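Local coordinates for protein N-acetylgalactosaminyltransferase 7 (PDB 6IWR) that is a glycosyltransferase in which a GT-A-type domain is joined along one chain to a ricin-type beta-trefoil lectin domain, at residues T54-T59 with F339-L344; S360-Q365 with K439-D444. All blocks are in the same frame, centred on the assembly; numbering follows the deposited sequence.

From the N terminus, the loop 54-59 meets the end of helix 336-342 in contact 1, closing a loop of 279 residues that contains most strands of the mixed sheet of the GT-A fold. The chain then enters helix 355-365, which contact 2 pairs with helix 436-444 across 73 intervening residues. The two loops follow in series and neither encloses the other. Their centres lie about 12 Å apart, and Lys362 NZ binds Leu344 O at 3.1 Å, so the contacts adjoin. Backbone bonds from Asp444 to Tyr52 and Leu53 lead back to the start of the modelled chain. Together the contacts tie the N-terminal segment and helix 436-444 to the sheet domain.

Contact 1 (T54-T59 with F339-L344); sequences TFKPQT and FFELGL
The carboxylate of Glu341 is held through both oxygens. OE2 accepts the backbone N-H of Lys56 (Lys56 N to Glu341 OE2, 2.9 Å) through its syn lone pair, with an N-H...O angle of 162°, while OE1 makes a salt bridge with Arg262. Glu341 reaches the loop because its chain is extended beyond CG (chi2 179°). The two partners probably fix the rotation of the carboxylate and favour its charged form. Lys56 lays its aliphatic chain beside the same oxygen, CG at 3.3 Å from Glu341 OE2, but its ammonium goes on to a salt bridge with Glu337, one turn earlier in the helix. Phe55 adds the apolar half: CD1 lies 3.6 Å from Glu341 CB, and CZ is 3.6 Å from Leu342 CD1. Its ring plane is turned 64° from the carboxylate, and Phe338 meets it edge-to-face. The irregular 54-59 loop thus lies against the C-terminal end of helix 336-342, which follows strand 332-335 of the mixed sheet; beyond it, Leu342 packs on Ile359 and Ile363 of helix 355-365, and Phe340 touches helix 219-230.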
# COMPACT_ATOMS: atom_id res chain seq x y z
N THR A 54 -11.92 -12.82 -46.79
CA THR A 54 -10.50 -12.52 -46.88
C THR A 54 -10.28 -11.03 -46.69
O THR A 54 -11.15 -10.22 -47.04
CB THR A 54 -9.92 -12.93 -48.24
OG1 THR A 54 -10.99 -12.97 -49.20
CG2 THR A 54 -9.24 -14.28 -48.14
N PHE A 55 -9.11 -10.66 -46.20
CA PHE A 55 -8.78 -9.25 -46.12
C PHE A 55 -8.35 -8.74 -47.49
O PHE A 55 -7.86 -9.51 -48.33
CB PHE A 55 -7.70 -8.98 -45.08
CG PHE A 55 -8.08 -9.43 -43.72
CD1 PHE A 55 -9.20 -8.91 -43.11
CD2 PHE A 55 -7.37 -10.40 -43.07
CE1 PHE A 55 -9.59 -9.34 -41.86
CE2 PHE A 55 -7.73 -10.82 -41.81
CZ PHE A 55 -8.86 -10.29 -41.21
N LYS A 56 -8.57 -7.45 -47.72
CA LYS A 56 -8.29 -6.87 -49.03
C LYS A 56 -6.79 -6.99 -49.32
O LYS A 56 -5.97 -6.92 -48.41
CB LYS A 56 -8.76 -5.41 -49.07
CG LYS A 56 -10.28 -5.24 -49.00
CD LYS A 56 -10.69 -3.79 -49.02
CE LYS A 56 -12.20 -3.62 -48.97
NZ LYS A 56 -12.68 -2.17 -48.97
N PRO A 57 -6.40 -7.23 -50.57
CA PRO A 57 -4.98 -7.55 -50.85
C PRO A 57 -4.09 -6.32 -50.81
O PRO A 57 -4.55 -5.18 -50.94
CB PRO A 57 -5.04 -8.14 -52.26
CG PRO A 57 -6.20 -7.37 -52.88
CD PRO A 57 -7.23 -7.35 -51.78
N GLN A 58 -2.79 -6.56 -50.65
CA GLN A 58 -1.83 -5.47 -50.74
C GLN A 58 -1.76 -4.92 -52.16
O GLN A 58 -1.53 -5.66 -53.12
CB GLN A 58 -0.44 -5.93 -50.30
CG GLN A 58 0.63 -4.86 -50.35
CD GLN A 58 0.60 -3.95 -49.15
OE1 GLN A 58 0.88 -2.74 -49.24
NE2 GLN A 58 0.28 -4.52 -48.00
N THR A 59 -1.96 -3.62 -52.28
CA THR A 59 -1.87 -2.92 -53.55
C THR A 59 -0.66 -2.00 -53.62
O THR A 59 -0.09 -1.81 -54.70
CB THR A 59 -3.15 -2.12 -53.77
OG1 THR A 59 -3.05 -0.86 -53.10
CG2 THR A 59 -4.32 -2.86 -53.19
N PHE A 339 -7.71 -2.38 -39.53
CA PHE A 339 -8.40 -2.24 -38.26
C PHE A 339 -9.91 -2.31 -38.45
O PHE A 339 -10.61 -3.01 -37.71
CB PHE A 339 -7.99 -0.93 -37.59
CG PHE A 339 -8.27 -0.91 -36.14
CD1 PHE A 339 -8.42 -2.09 -35.44
CD2 PHE A 339 -8.38 0.29 -35.46
CE1 PHE A 339 -8.67 -2.07 -34.10
CE2 PHE A 339 -8.63 0.32 -34.11
CZ PHE A 339 -8.77 -0.86 -33.42
N PHE A 340 -10.44 -1.62 -39.47
CA PHE A 340 -11.88 -1.76 -39.69
C PHE A 340 -12.23 -3.17 -40.15
O PHE A 340 -13.20 -3.75 -39.66
CB PHE A 340 -12.39 -0.70 -40.67
CG PHE A 340 -12.63 0.61 -40.01
CD1 PHE A 340 -13.85 0.89 -39.40
CD2 PHE A 340 -11.61 1.54 -39.93
CE1 PHE A 340 -14.05 2.09 -38.74
CE2 PHE A 340 -11.81 2.74 -39.29
CZ PHE A 340 -13.04 3.02 -38.69
N GLU A 341 -11.39 -3.80 -40.96
CA GLU A 341 -11.67 -5.17 -41.36
C GLU A 341 -11.72 -6.08 -40.12
O GLU A 341 -12.52 -7.01 -40.06
CB GLU A 341 -10.64 -5.66 -42.37
CG GLU A 341 -10.78 -4.98 -43.73
CD GLU A 341 -9.73 -5.45 -44.72
OE1 GLU A 341 -8.53 -5.27 -44.45
OE2 GLU A 341 -10.12 -5.99 -45.77
N LEU A 342 -10.83 -5.84 -39.17
CA LEU A 342 -10.91 -6.45 -37.85
C LEU A 342 -12.17 -5.93 -37.17
O LEU A 342 -12.86 -6.65 -36.46
CB LEU A 342 -9.66 -6.17 -37.03
CG LEU A 342 -8.47 -7.12 -37.21
CD1 LEU A 342 -8.59 -8.00 -38.44
CD2 LEU A 342 -7.16 -6.36 -37.22
N GLY A 343 -12.45 -4.66 -37.42
CA GLY A 343 -13.71 -4.02 -37.08
C GLY A 343 -14.34 -3.96 -35.70
O GLY A 343 -15.50 -4.30 -35.57
N LEU A 344 -13.63 -3.48 -34.68
CA LEU A 344 -12.23 -3.14 -34.69
C LEU A 344 -11.78 -3.64 -33.34
O LEU A 344 -11.04 -4.61 -33.22
CB LEU A 344 -12.05 -1.63 -34.73
CG LEU A 344 -12.85 -0.78 -35.71
CD1 LEU A 344 -13.96 -0.03 -35.00
CD2 LEU A 344 -11.92 0.20 -36.41

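Contact 2 (S360-Q365 with K439-D444); sequences SYKIWQ and KKFRED
Lys362 meets Phe441 through the lysine's hydrocarbon: Lys362 CD lies 4.1 Å from Phe441 CE2, and the two side chains cross at about a right angle. With CG anti to the backbone N (chi1 172°), Phe441 carries its ring across to that methylene. Lys362 bends at chi3 and chi4, and its ammonium leaves for a salt bridge with Glu358. It stays 5.9 Å (Lys362 NZ) from the centroid of the Phe441 ring, so any cation-pi attraction is weak at most. In the second pair the amide of Gln365 lies over one face of the Arg442 guanidinium, offset toward its rim, with the two planes 85° apart. The guanidinium takes a salt bridge to Asp414 and a hydrogen bond to Val411 O. Both pairs are modest in area. The tight side is where buried Lys362 and Gln365 face Phe441 and Arg442, with Trp412 of helix 400-412 touching Lys362, Gln365 and Arg442; the loose side is the far flank of helix 436-444, where Lys440 and Glu443 are exposed. Helix 355-365 precedes strand 369-373 of the GT-A-type domain's mixed sheet, so the contact joins helix 436-444 to that sheet's flank. The disulfide Cys366-Cys447 and a backbone bond between Gln365 and Lys448 join the end of helix 355-365 to the loop after helix 436-444. Only 112 Å² is buried, summed over both sides, and no hydrogen bond or salt bridge crosses between the segments. This is consistent with the helices being held mainly by van der Waals contact, shared neighbours and the covalent link, while the charges are probably balanced outside the interface, Lys362 by Glu358 of its own helix and Arg442 by Asp414.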
# COMPACT_ATOMS: atom_id res chain seq x y z
N SER A 360 -4.74 -8.39 -30.41
CA SER A 360 -3.59 -9.27 -30.67
C SER A 360 -4.03 -10.63 -31.22
O SER A 360 -3.53 -11.08 -32.26
CB SER A 360 -2.77 -9.48 -29.40
OG SER A 360 -2.30 -8.25 -28.89
N TYR A 361 -4.93 -11.33 -30.51
CA TYR A 361 -5.38 -12.62 -31.01
C TYR A 361 -6.02 -12.48 -32.39
O TYR A 361 -5.66 -13.21 -33.32
CB TYR A 361 -6.33 -13.30 -30.01
CG TYR A 361 -5.78 -13.37 -28.60
CD1 TYR A 361 -4.46 -13.71 -28.36
CD2 TYR A 361 -6.59 -13.07 -27.50
CE1 TYR A 361 -3.96 -13.77 -27.07
CE2 TYR A 361 -6.11 -13.12 -26.21
CZ TYR A 361 -4.80 -13.47 -25.99
OH TYR A 361 -4.31 -13.51 -24.70
N LYS A 362 -6.94 -11.51 -32.57
CA LYS A 362 -7.51 -11.28 -33.91
C LYS A 362 -6.42 -11.18 -34.98
O LYS A 362 -6.49 -11.85 -36.02
CB LYS A 362 -8.37 -10.01 -33.95
CG LYS A 362 -9.73 -10.17 -33.33
CD LYS A 362 -10.78 -9.27 -33.96
CE LYS A 362 -10.82 -7.91 -33.29
NZ LYS A 362 -12.22 -7.48 -33.03
N ILE A 363 -5.42 -10.32 -34.76
CA ILE A 363 -4.43 -10.10 -35.80
C ILE A 363 -3.72 -11.41 -36.13
O ILE A 363 -3.56 -11.78 -37.30
CB ILE A 363 -3.43 -9.02 -35.38
CG1 ILE A 363 -4.10 -7.66 -35.38
CG2 ILE A 363 -2.25 -9.04 -36.31
CD1 ILE A 363 -3.21 -6.56 -34.83
N TRP A 364 -3.27 -12.11 -35.09
CA TRP A 364 -2.43 -13.27 -35.31
C TRP A 364 -3.24 -14.42 -35.90
O TRP A 364 -2.84 -15.01 -36.91
CB TRP A 364 -1.79 -13.69 -33.99
CG TRP A 364 -0.50 -13.02 -33.68
CD1 TRP A 364 -0.19 -12.31 -32.56
CD2 TRP A 364 0.70 -13.05 -34.47
NE1 TRP A 364 1.10 -11.89 -32.59
CE2 TRP A 364 1.68 -12.32 -33.76
CE3 TRP A 364 1.04 -13.63 -35.70
CZ2 TRP A 364 2.97 -12.12 -34.25
CZ3 TRP A 364 2.32 -13.45 -36.18
CH2 TRP A 364 3.28 -12.70 -35.46
N GLN A 365 -4.38 -14.75 -35.28
CA GLN A 365 -5.13 -15.92 -35.70
C GLN A 365 -5.86 -15.72 -37.02
O GLN A 365 -6.28 -16.70 -37.63
CB GLN A 365 -6.13 -16.31 -34.62
CG GLN A 365 -5.47 -16.95 -33.42
CD GLN A 365 -6.44 -17.14 -32.29
OE1 GLN A 365 -7.36 -17.97 -32.39
NE2 GLN A 365 -6.27 -16.37 -31.22
N LYS A 439 -18.04 -14.46 -32.69
CA LYS A 439 -17.79 -15.84 -33.09
C LYS A 439 -18.04 -16.06 -34.58
O LYS A 439 -17.29 -16.78 -35.23
CB LYS A 439 -18.64 -16.79 -32.25
CG LYS A 439 -17.84 -17.50 -31.16
CD LYS A 439 -18.71 -17.89 -29.96
CE LYS A 439 -18.22 -19.21 -29.39
NZ LYS A 439 -16.72 -19.38 -29.51
N LYS A 440 -19.07 -15.41 -35.15
CA LYS A 440 -19.28 -15.52 -36.59
C LYS A 440 -18.13 -14.88 -37.38
O LYS A 440 -17.72 -15.40 -38.44
CB LYS A 440 -20.61 -14.90 -36.98
CG LYS A 440 -20.92 -15.03 -38.45
CD LYS A 440 -22.39 -14.72 -38.72
CE LYS A 440 -22.59 -14.07 -40.08
NZ LYS A 440 -21.95 -14.83 -41.16
N PHE A 441 -17.59 -13.76 -36.89
CA PHE A 441 -16.43 -13.15 -37.53
C PHE A 441 -15.29 -14.15 -37.68
O PHE A 441 -14.74 -14.34 -38.78
CB PHE A 441 -15.96 -11.94 -36.74
CG PHE A 441 -14.67 -11.37 -37.23
CD1 PHE A 441 -14.66 -10.39 -38.23
CD2 PHE A 441 -13.46 -11.81 -36.71
CE1 PHE A 441 -13.46 -9.88 -38.69
CE2 PHE A 441 -12.26 -11.29 -37.15
CZ PHE A 441 -12.26 -10.32 -38.15
N ARG A 442 -14.93 -14.81 -36.58
CA ARG A 442 -13.82 -15.75 -36.60
C ARG A 442 -14.08 -16.90 -37.56
O ARG A 442 -13.17 -17.32 -38.29
CB ARG A 442 -13.57 -16.27 -35.19
CG ARG A 442 -12.38 -17.14 -35.11
CD ARG A 442 -12.19 -17.64 -33.71
NE ARG A 442 -11.32 -18.82 -33.71
CZ ARG A 442 -10.96 -19.46 -32.61
NH1 ARG A 442 -11.38 -19.05 -31.42
NH2 ARG A 442 -10.16 -20.52 -32.70
N GLU A 443 -15.30 -17.42 -37.59
CA GLU A 443 -15.62 -18.50 -38.52
C GLU A 443 -15.64 -18.01 -39.96
O GLU A 443 -15.11 -18.69 -40.85
CB GLU A 443 -16.95 -19.14 -38.15
CG GLU A 443 -16.78 -20.38 -37.29
CD GLU A 443 -18.08 -20.87 -36.67
OE1 GLU A 443 -19.00 -20.04 -36.44
OE2 GLU A 443 -18.17 -22.09 -36.40
N ASP A 444 -16.23 -16.86 -40.23
CA ASP A 444 -16.33 -16.41 -41.62
C ASP A 444 -14.96 -16.19 -42.23
O ASP A 444 -14.74 -16.52 -43.40
CB ASP A 444 -17.18 -15.14 -41.72
CG ASP A 444 -18.67 -15.41 -41.56
OD1 ASP A 444 -19.07 -16.60 -41.60
OD2 ASP A 444 -19.44 -14.44 -41.36